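PDB 5YH1: member of s1p family of ribosomal proteins from Pyrococcus furiosus, which probably acts as a metal-dependent exonuclease on nucleic acids, this chain being its DHH-family part with a bound manganese ion. Local coordinates for residues A[82-87]-A[91-96]; A[228-233]-A[350-355]; A[345-350]-A[375-380]. All coordinates share one frame; numbering follows the deposited sequence.

Overall arrangement
After two N-terminal helices, 2-20 and 32-53, the chain enters a five-stranded parallel sheet at strand 58-63. Contact 1 then closes the short turn between helix 66-86 and helix 92-96, just before edge strand 97-102. Contacts 2 and 3 come later, in series with it and on the opposite side of the chain's centre; centres of contacts 1 and 2 are about 40 Å apart. Contact 2 spans 116 residues, tying the end of manganese-site helix 221-229 to helix 343-358 beside the C-terminal mixed sheet. Contact 3 closes a 24-residue excursion through strand 364-369, laying that same helix on strand 373-378. The last two cross along the chain, share Ile350, and touch through His351 and the 377-379 backbone.

Contact 1 (A[82-87]-A[91-96]); sequences LIEKVA and EARWHL
Ile83 packs on the backbone of helix 92-96 at Ala92 and Arg93. The CG2 methyl of Ile83 lies anti to the residue's own backbone N (CG1, the other branch, is at chi1 -71°), and from there it reaches 3.9 Å from Arg93 N and 4.2 Å from Ala92 CB. The longer branch reaches further along, Ile83 CD1 coming 4.1 Å from Leu96 O. Ile83 also touches Ile52 of helix 32-53, so this side chain is wedged between two helices.

One residue on, Glu84 leaves the helix more obliquely, but its extended chain swings back alongside Arg93, both side chains pointing the same way. Glu84 OE2 rests 3.6 Å from Arg93 CD, against the aliphatic part of the arginine. The distance from Glu84 OE2 to Arg93 NH1 is 4.3 Å, too long for a salt bridge, and carboxylate and guanidinium planes stand 79° apart. Trp94 covers one face of that guanidinium toward its rim, and the indole itself packs on Arg125 of the second subunit.

Ala87, the first residue past helix 66-86, meets Ala92 methyl to methyl, CB to CB at 3.2 Å, a spacing short enough to be doubtful in detail. Two such small residues are consistent with the tight reversal here, in which the axes of the short helices approach to 9.3 Å at 121°. The turn completes a beta-alpha-beta crossover, in which helix 66-86 links parallel neighbours 58-63 and 97-102 of the DHH-family sheet. Cohesion between these helices is thus mainly apolar, centred on the isoleucine and two alanines, while the Glu84 and Arg93 charges probably add only a modest, undirected attraction at the edge.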
loop_
_atom_site.group_PDB
_atom_site.type_symbol
_atom_site.label_atom_id
_atom_site.label_comp_id
_atom_site.label_asym_id
_atom_site.label_seq_id
_atom_site.Cartn_x
_atom_site.Cartn_y
_atom_site.Cartn_z
ATOM N N LEU A 82 5.473 32.333 -7.997
ATOM C CA LEU A 82 6.806 32.710 -8.455
ATOM C C LEU A 82 7.286 31.756 -9.544
ATOM O O LEU A 82 7.832 32.188 -10.552
ATOM C CB LEU A 82 7.818 32.731 -7.305
ATOM C CG LEU A 82 7.661 33.809 -6.235
ATOM C CD1 LEU A 82 8.867 33.784 -5.309
ATOM C CD2 LEU A 82 7.482 35.197 -6.850
ATOM N N ILE A 83 7.072 30.460 -9.342
ATOM C CA ILE A 83 7.428 29.471 -10.353
ATOM C C ILE A 83 6.724 29.780 -11.670
ATOM O O ILE A 83 7.334 29.696 -12.737
ATOM C CB ILE A 83 7.093 28.036 -9.894
ATOM C CG1 ILE A 83 8.058 27.607 -8.785
ATOM C CG2 ILE A 83 7.152 27.059 -11.069
ATOM C CD1 ILE A 83 7.684 26.301 -8.114
ATOM N N GLU A 84 5.446 30.141 -11.588
ATOM C CA GLU A 84 4.653 30.417 -12.784
ATOM C C GLU A 84 5.063 31.704 -13.504
ATOM O O GLU A 84 4.960 31.772 -14.729
ATOM C CB GLU A 84 3.149 30.404 -12.467
ATOM C CG GLU A 84 2.650 28.992 -12.173
ATOM C CD GLU A 84 1.146 28.882 -12.025
ATOM O OE1 GLU A 84 0.530 29.803 -11.438
ATOM O OE2 GLU A 84 0.588 27.860 -12.489
ATOM N N LYS A 85 5.555 32.700 -12.769
ATOM C CA LYS A 85 5.992 33.943 -13.409
ATOM C C LYS A 85 7.343 33.798 -14.128
ATOM O O LYS A 85 7.586 34.491 -15.112
ATOM C CB LYS A 85 5.990 35.126 -12.427
ATOM C CG LYS A 85 7.298 35.401 -11.705
ATOM C CD LYS A 85 7.335 36.814 -11.141
ATOM C CE LYS A 85 6.192 37.070 -10.170
ATOM N NZ LYS A 85 6.480 38.212 -9.258
ATOM N N VAL A 86 8.217 32.907 -13.657
ATOM C CA VAL A 86 9.540 32.741 -14.282
ATOM C C VAL A 86 9.634 31.591 -15.285
ATOM O O VAL A 86 10.572 31.543 -16.068
ATOM C CB VAL A 86 10.682 32.606 -13.240
ATOM C CG1 VAL A 86 10.631 33.758 -12.250
ATOM C CG2 VAL A 86 10.650 31.262 -12.527
ATOM N N ALA A 87 8.671 30.679 -15.277
ATOM C CA ALA A 87 8.718 29.535 -16.180
ATOM C C ALA A 87 7.897 29.792 -17.438
ATOM O O ALA A 87 6.746 30.226 -17.345
ATOM C CB ALA A 87 8.209 28.292 -15.479
ATOM N N GLU A 91 3.382 23.667 -17.526
ATOM C CA GLU A 91 3.555 22.457 -16.721
ATOM C C GLU A 91 4.587 22.639 -15.589
ATOM O O GLU A 91 4.710 21.776 -14.722
ATOM C CB GLU A 91 3.962 21.278 -17.621
ATOM C CG GLU A 91 2.850 20.783 -18.543
ATOM C CD GLU A 91 2.005 19.683 -17.918
ATOM O OE1 GLU A 91 2.511 18.550 -17.783
ATOM O OE2 GLU A 91 0.834 19.939 -17.564
ATOM N N ALA A 92 5.309 23.759 -15.591
ATOM C CA ALA A 92 6.369 24.011 -14.605
ATOM C C ALA A 92 5.906 23.940 -13.146
ATOM O O ALA A 92 6.583 23.343 -12.309
ATOM C CB ALA A 92 7.019 25.353 -14.873
ATOM N N ARG A 93 4.768 24.560 -12.848
ATOM C CA ARG A 93 4.134 24.446 -11.532
ATOM C C ARG A 93 4.091 23.003 -11.048
ATOM O O ARG A 93 4.473 22.701 -9.916
ATOM C CB ARG A 93 2.695 24.971 -11.573
ATOM C CG ARG A 93 1.785 24.263 -10.576
ATOM C CD ARG A 93 0.373 24.786 -10.593
ATOM N NE ARG A 93 -0.336 24.364 -9.390
ATOM C CZ ARG A 93 -1.487 24.889 -8.985
ATOM N NH1 ARG A 93 -2.073 25.850 -9.698
ATOM N NH2 ARG A 93 -2.059 24.447 -7.872
ATOM N N TRP A 94 3.602 22.122 -11.912
ATOM C CA TRP A 94 3.328 20.742 -11.537
ATOM C C TRP A 94 4.603 19.943 -11.450
ATOM O O TRP A 94 4.710 19.018 -10.657
ATOM C CB TRP A 94 2.354 20.105 -12.540
ATOM C CG TRP A 94 1.059 20.836 -12.539
ATOM C CD1 TRP A 94 0.685 21.851 -13.369
ATOM C CD2 TRP A 94 -0.002 20.665 -11.603
ATOM N NE1 TRP A 94 -0.563 22.307 -13.022
ATOM C CE2 TRP A 94 -1.007 21.595 -11.937
ATOM C CE3 TRP A 94 -0.206 19.805 -10.515
ATOM C CZ2 TRP A 94 -2.201 21.690 -11.228
ATOM C CZ3 TRP A 94 -1.396 19.896 -9.807
ATOM C CH2 TRP A 94 -2.378 20.835 -10.167
ATOM N N HIS A 95 5.578 20.309 -12.262
ATOM C CA HIS A 95 6.798 19.537 -12.352
ATOM C C HIS A 95 7.876 19.985 -11.359
ATOM O O HIS A 95 8.599 19.151 -10.823
ATOM C CB HIS A 95 7.346 19.602 -13.770
ATOM C CG HIS A 95 8.558 18.760 -13.965
ATOM N ND1 HIS A 95 8.549 17.400 -13.752
ATOM C CD2 HIS A 95 9.826 19.083 -14.306
ATOM C CE1 HIS A 95 9.758 16.916 -13.972
ATOM N NE2 HIS A 95 10.550 17.917 -14.312
ATOM N N LEU A 96 7.983 21.291 -11.128
ATOM C CA LEU A 96 9.086 21.859 -10.355
ATOM C C LEU A 96 8.752 22.111 -8.874
ATOM O O LEU A 96 9.567 22.681 -8.129
ATOM C CB LEU A 96 9.574 23.144 -11.022
ATOM C CG LEU A 96 10.150 22.973 -12.429
ATOM C CD1 LEU A 96 10.464 24.331 -13.034
ATOM C CD2 LEU A 96 11.389 22.093 -12.411
#

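Contact 2 (A[228-233]-A[350-355]); sequences GDRSKA and IHDHFK. With MN (manganese (II) ion), chain F.
Arg230 and Asp352 are brought together by matching first torsions: in each, CG stands beside the backbone N and anti to the carbonyl carbon (chi1 -62° in the arginine). From there Arg230 runs extended to NE, and the two side chains approach from opposite directions. Guanidinium and carboxylate meet end-on, nearly coplanar at 12°. NH1 of Arg230 gives a hydrogen bond to OD1 of Asp352 at 3.0 Å, and NH2 of Arg230 a straighter one to OD2 of Asp352 at 2.7 Å (163°); both oxygens are met on the syn side, each donor somewhat tilted out of the carboxylate plane.

Lys355, one turn further along the helix, bends so that its NZ lies 3.6 Å from Asp352 OD1, a long salt bridge; NZ is also paired with Glu360. Lys355 NZ comes 3.8 Å from Arg230 NH1, at the guanidinium edge. Arg230 itself leaves helix 221-229 in a Schellman motif, directly after Asp229, whose OD2 binds manganese at 2.2 Å together with Asp67, Asp137, His163 and two waters. The pair links the residue next to a metal ligand to helix 343-358. Two bonds fix the guanidinium's rotation, and the shared carboxylate probably offsets the nearness of the two positive charges.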
loop_
_atom_site.group_PDB
_atom_site.type_symbol
_atom_site.label_atom_id
_atom_site.label_comp_id
_atom_site.label_asym_id
_atom_site.label_seq_id
_atom_site.Cartn_x
_atom_site.Cartn_y
_atom_site.Cartn_z
ATOM N N GLY A 228 -4.652 23.812 15.724
ATOM C CA GLY A 228 -4.307 22.397 15.559
ATOM C C GLY A 228 -3.344 21.880 16.610
ATOM O O GLY A 228 -3.576 20.832 17.203
ATOM N N ASP A 229 -2.269 22.630 16.845
ATOM C CA ASP A 229 -1.238 22.250 17.817
ATOM C C ASP A 229 -1.505 22.729 19.245
ATOM O O ASP A 229 -0.686 22.482 20.132
ATOM C CB ASP A 229 0.136 22.782 17.371
ATOM C CG ASP A 229 0.928 21.778 16.543
ATOM O OD1 ASP A 229 0.386 20.722 16.128
ATOM O OD2 ASP A 229 2.112 22.068 16.290
ATOM N N ARG A 230 -2.634 23.407 19.470
ATOM C CA ARG A 230 -3.030 23.863 20.810
ATOM C C ARG A 230 -1.976 24.760 21.456
ATOM O O ARG A 230 -1.618 24.590 22.612
ATOM C CB ARG A 230 -3.343 22.673 21.716
ATOM C CG ARG A 230 -4.502 21.823 21.227
ATOM C CD ARG A 230 -4.488 20.446 21.865
ATOM N NE ARG A 230 -5.690 19.701 21.487
ATOM C CZ ARG A 230 -6.538 19.104 22.327
ATOM N NH1 ARG A 230 -6.343 19.109 23.646
ATOM N NH2 ARG A 230 -7.599 18.475 21.832
ATOM N N SER A 231 -1.489 25.716 20.687
ATOM C CA SER A 231 -0.526 26.692 21.172
ATOM C C SER A 231 -1.194 27.667 22.143
ATOM O O SER A 231 -2.311 28.129 21.890
ATOM C CB SER A 231 0.059 27.471 19.992
ATOM O OG SER A 231 0.860 28.553 20.426
ATOM N N LYS A 232 -0.500 27.966 23.237
ATOM C CA LYS A 232 -0.884 29.045 24.154
ATOM C C LYS A 232 0.145 30.186 24.109
ATOM O O LYS A 232 0.355 30.867 25.112
ATOM C CB LYS A 232 -0.982 28.525 25.599
ATOM C CG LYS A 232 -1.754 27.228 25.804
ATOM C CD LYS A 232 -3.197 27.354 25.354
ATOM C CE LYS A 232 -3.940 26.045 25.585
ATOM N NZ LYS A 232 -4.975 25.813 24.539
ATOM N N ALA A 233 0.794 30.389 22.962
ATOM C CA ALA A 233 1.824 31.423 22.832
ATOM C C ALA A 233 1.204 32.814 22.704
ATOM O O ALA A 233 0.184 32.971 22.051
ATOM C CB ALA A 233 2.698 31.156 21.617
ATOM N N ILE A 350 -9.974 10.901 24.956
ATOM C CA ILE A 350 -10.196 10.440 26.325
ATOM C C ILE A 350 -9.573 11.431 27.310
ATOM O O ILE A 350 -10.207 11.833 28.300
ATOM C CB ILE A 350 -9.633 9.025 26.534
ATOM C CG1 ILE A 350 -10.465 8.007 25.730
ATOM C CG2 ILE A 350 -9.632 8.641 28.012
ATOM C CD1 ILE A 350 -9.752 6.692 25.465
ATOM N N HIS A 351 -8.340 11.837 27.022
ATOM C CA HIS A 351 -7.629 12.769 27.884
ATOM C C HIS A 351 -8.392 14.095 28.017
ATOM O O HIS A 351 -8.571 14.594 29.131
ATOM C CB HIS A 351 -6.218 13.010 27.352
ATOM C CG HIS A 351 -5.331 13.741 28.302
ATOM N ND1 HIS A 351 -5.016 13.249 29.551
ATOM C CD2 HIS A 351 -4.662 14.909 28.177
ATOM C CE1 HIS A 351 -4.192 14.085 30.155
ATOM N NE2 HIS A 351 -3.962 15.102 29.342
ATOM N N ASP A 352 -8.843 14.641 26.887
ATOM C CA ASP A 352 -9.641 15.876 26.877
ATOM C C ASP A 352 -10.885 15.754 27.728
ATOM O O ASP A 352 -11.260 16.701 28.415
ATOM C CB ASP A 352 -10.068 16.259 25.460
ATOM C CG ASP A 352 -8.925 16.760 24.621
ATOM O OD1 ASP A 352 -7.852 17.081 25.178
ATOM O OD2 ASP A 352 -9.087 16.809 23.386
ATOM N N HIS A 353 -11.526 14.593 27.682
ATOM C CA HIS A 353 -12.734 14.371 28.468
ATOM C C HIS A 353 -12.426 14.487 29.953
ATOM O O HIS A 353 -13.187 15.102 30.700
ATOM C CB HIS A 353 -13.338 13.009 28.154
ATOM C CG HIS A 353 -14.440 12.610 29.079
ATOM N ND1 HIS A 353 -15.755 12.961 28.864
ATOM C CD2 HIS A 353 -14.423 11.886 30.222
ATOM C CE1 HIS A 353 -16.503 12.469 29.835
ATOM N NE2 HIS A 353 -15.718 11.822 30.677
ATOM N N PHE A 354 -11.301 13.911 30.375
ATOM C CA PHE A 354 -10.909 13.971 31.774
ATOM C C PHE A 354 -10.504 15.396 32.173
ATOM O O PHE A 354 -10.762 15.813 33.301
ATOM C CB PHE A 354 -9.837 12.919 32.105
ATOM C CG PHE A 354 -10.409 11.549 32.345
ATOM C CD1 PHE A 354 -10.586 10.655 31.297
ATOM C CD2 PHE A 354 -10.810 11.170 33.610
ATOM C CE1 PHE A 354 -11.146 9.402 31.511
ATOM C CE2 PHE A 354 -11.369 9.919 33.836
ATOM C CZ PHE A 354 -11.535 9.030 32.783
ATOM N N LYS A 355 -9.929 16.145 31.234
ATOM C CA LYS A 355 -9.585 17.557 31.457
ATOM C C LYS A 355 -10.822 18.447 31.602
ATOM O O LYS A 355 -10.868 19.305 32.482
ATOM C CB LYS A 355 -8.679 18.083 30.333
ATOM C CG LYS A 355 -7.212 17.726 30.557
ATOM C CD LYS A 355 -6.403 17.657 29.284
ATOM C CE LYS A 355 -6.664 18.843 28.382
ATOM N NZ LYS A 355 -5.612 18.951 27.337
HETATM MN MN MN F . 3.489 21.136 14.806
HETATM O O HOH W 1 2.159 19.590 14.070
HETATM O O HOH W 2 3.759 19.598 16.392
#

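Contact 3 (A[345-350]-A[375-380]); sequences KLSGII and VVRASD
Ser347 and Arg377 meet at close quarters: Ser347 OG is modelled 2.5 Å from Arg377 NH1, obliquely to the guanidinium, a spacing unusually short and doubtful in detail. The serine oxygen sits between its backbone N and carbonyl carbon, a setting that turns it back toward its own helix, where it hydrogen-bonds the carbonyl oxygen of Gly344, and at the same time out over the sheet. On the sheet side Ser347 OG comes 3.3 Å from Val375 CG1, a methyl placed anti to the valine's own N.

Helix 343-358 forms part of a beta-alpha-beta crossover: it follows strand 325-330 and precedes strand 364-369, its parallel neighbour in the mixed sheet. Strand 373-378 then returns antiparallel to 364-369, and segment 345-350 runs at 30° to strand 375-378, with the axes of the short segments 8.8 Å apart.

Arg377 starts out with CG beside its backbone N, then bends at chi3 (142°), and chi4 near 96° turns the plane so that a face meets the helix. That face is covered near the rim by Gly348, whose CA is 3.4 Å from Arg377 NE. With no side chain at this position, the helix backbone itself meets the flat group. The Arg377 side chain is about 9 Å from that of Asp229, a manganese ligand.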
loop_
_atom_site.group_PDB
_atom_site.type_symbol
_atom_site.label_atom_id
_atom_site.label_comp_id
_atom_site.label_asym_id
_atom_site.label_seq_id
_atom_site.Cartn_x
_atom_site.Cartn_y
_atom_site.Cartn_z
ATOM N N LYS A 345 -5.005 9.688 18.496
ATOM C CA LYS A 345 -6.140 10.606 18.515
ATOM C C LYS A 345 -7.157 10.205 19.582
ATOM O O LYS A 345 -7.711 11.060 20.272
ATOM C CB LYS A 345 -6.805 10.634 17.136
ATOM C CG LYS A 345 -8.039 11.519 17.018
ATOM C CD LYS A 345 -7.676 12.987 17.123
ATOM C CE LYS A 345 -8.920 13.836 17.259
ATOM N NZ LYS A 345 -8.588 15.281 17.337
ATOM N N LEU A 346 -7.410 8.906 19.701
ATOM C CA LEU A 346 -8.317 8.383 20.718
ATOM C C LEU A 346 -7.857 8.739 22.123
ATOM O O LEU A 346 -8.665 9.146 22.953
ATOM C CB LEU A 346 -8.456 6.861 20.602
ATOM C CG LEU A 346 -9.357 6.171 21.633
ATOM C CD1 LEU A 346 -10.765 6.763 21.629
ATOM C CD2 LEU A 346 -9.417 4.683 21.356
ATOM N N SER A 347 -6.568 8.557 22.399
ATOM C CA SER A 347 -6.013 8.906 23.705
ATOM C C SER A 347 -6.226 10.387 24.013
ATOM O O SER A 347 -6.500 10.749 25.150
ATOM C CB SER A 347 -4.522 8.566 23.784
ATOM O OG SER A 347 -3.766 9.457 22.977
ATOM N N GLY A 348 -6.120 11.230 22.989
ATOM C CA GLY A 348 -6.372 12.659 23.134
ATOM C C GLY A 348 -7.821 12.971 23.475
ATOM O O GLY A 348 -8.100 13.856 24.288
ATOM N N ILE A 349 -8.738 12.240 22.851
ATOM C CA ILE A 349 -10.173 12.432 23.073
ATOM C C ILE A 349 -10.539 12.014 24.494
ATOM O O ILE A 349 -11.330 12.683 25.151
ATOM C CB ILE A 349 -11.002 11.623 22.051
ATOM C CG1 ILE A 349 -10.897 12.255 20.664
ATOM C CG2 ILE A 349 -12.463 11.516 22.465
ATOM C CD1 ILE A 349 -11.263 11.290 19.552
ATOM N N ILE A 350 -9.974 10.901 24.956
ATOM C CA ILE A 350 -10.196 10.440 26.325
ATOM C C ILE A 350 -9.573 11.431 27.310
ATOM O O ILE A 350 -10.207 11.833 28.300
ATOM C CB ILE A 350 -9.633 9.025 26.534
ATOM C CG1 ILE A 350 -10.465 8.007 25.730
ATOM C CG2 ILE A 350 -9.632 8.641 28.012
ATOM C CD1 ILE A 350 -9.752 6.692 25.465
ATOM N N VAL A 375 0.613 5.282 24.415
ATOM C CA VAL A 375 0.580 6.723 24.219
ATOM C C VAL A 375 0.318 7.367 25.572
ATOM O O VAL A 375 -0.528 6.904 26.321
ATOM C CB VAL A 375 -0.502 7.137 23.210
ATOM C CG1 VAL A 375 -0.547 8.653 23.062
ATOM C CG2 VAL A 375 -0.219 6.493 21.859
ATOM N N VAL A 376 1.079 8.413 25.882
ATOM C CA VAL A 376 1.050 9.061 27.185
ATOM C C VAL A 376 0.679 10.525 27.013
ATOM O O VAL A 376 1.252 11.216 26.177
ATOM C CB VAL A 376 2.417 8.988 27.885
ATOM C CG1 VAL A 376 2.359 9.670 29.253
ATOM C CG2 VAL A 376 2.866 7.538 28.034
ATOM N N ARG A 377 -0.289 10.986 27.795
ATOM C CA ARG A 377 -0.667 12.400 27.809
ATOM C C ARG A 377 -0.762 12.906 29.234
ATOM O O ARG A 377 -1.385 12.278 30.080
ATOM C CB ARG A 377 -1.977 12.603 27.065
ATOM C CG ARG A 377 -1.775 12.549 25.568
ATOM C CD ARG A 377 -3.067 12.355 24.818
ATOM N NE ARG A 377 -3.061 13.136 23.585
ATOM C CZ ARG A 377 -2.735 12.686 22.377
ATOM N NH1 ARG A 377 -2.364 11.431 22.186
ATOM N NH2 ARG A 377 -2.788 13.508 21.337
ATOM N N ALA A 378 -0.101 14.032 29.483
ATOM C CA ALA A 378 -0.025 14.660 30.794
ATOM C C ALA A 378 -0.628 16.057 30.714
ATOM O O ALA A 378 -0.248 16.843 29.859
ATOM C CB ALA A 378 1.424 14.753 31.232
ATOM N N SER A 379 -1.582 16.360 31.586
ATOM C CA SER A 379 -2.109 17.727 31.686
ATOM C C SER A 379 -1.055 18.688 32.245
ATOM O O SER A 379 -0.055 18.264 32.839
ATOM C CB SER A 379 -3.327 17.754 32.600
ATOM O OG SER A 379 -2.940 17.425 33.918
ATOM N N ASP A 380 -1.293 19.984 32.059
ATOM C CA ASP A 380 -0.412 21.029 32.600
ATOM C C ASP A 380 -0.178 20.852 34.088
ATOM O O ASP A 380 0.923 21.079 34.568
ATOM C CB ASP A 380 -0.994 22.410 32.335
ATOM C CG ASP A 380 -0.981 22.763 30.871
ATOM O OD1 ASP A 380 -0.211 22.138 30.109
ATOM O OD2 ASP A 380 -1.740 23.662 30.474
#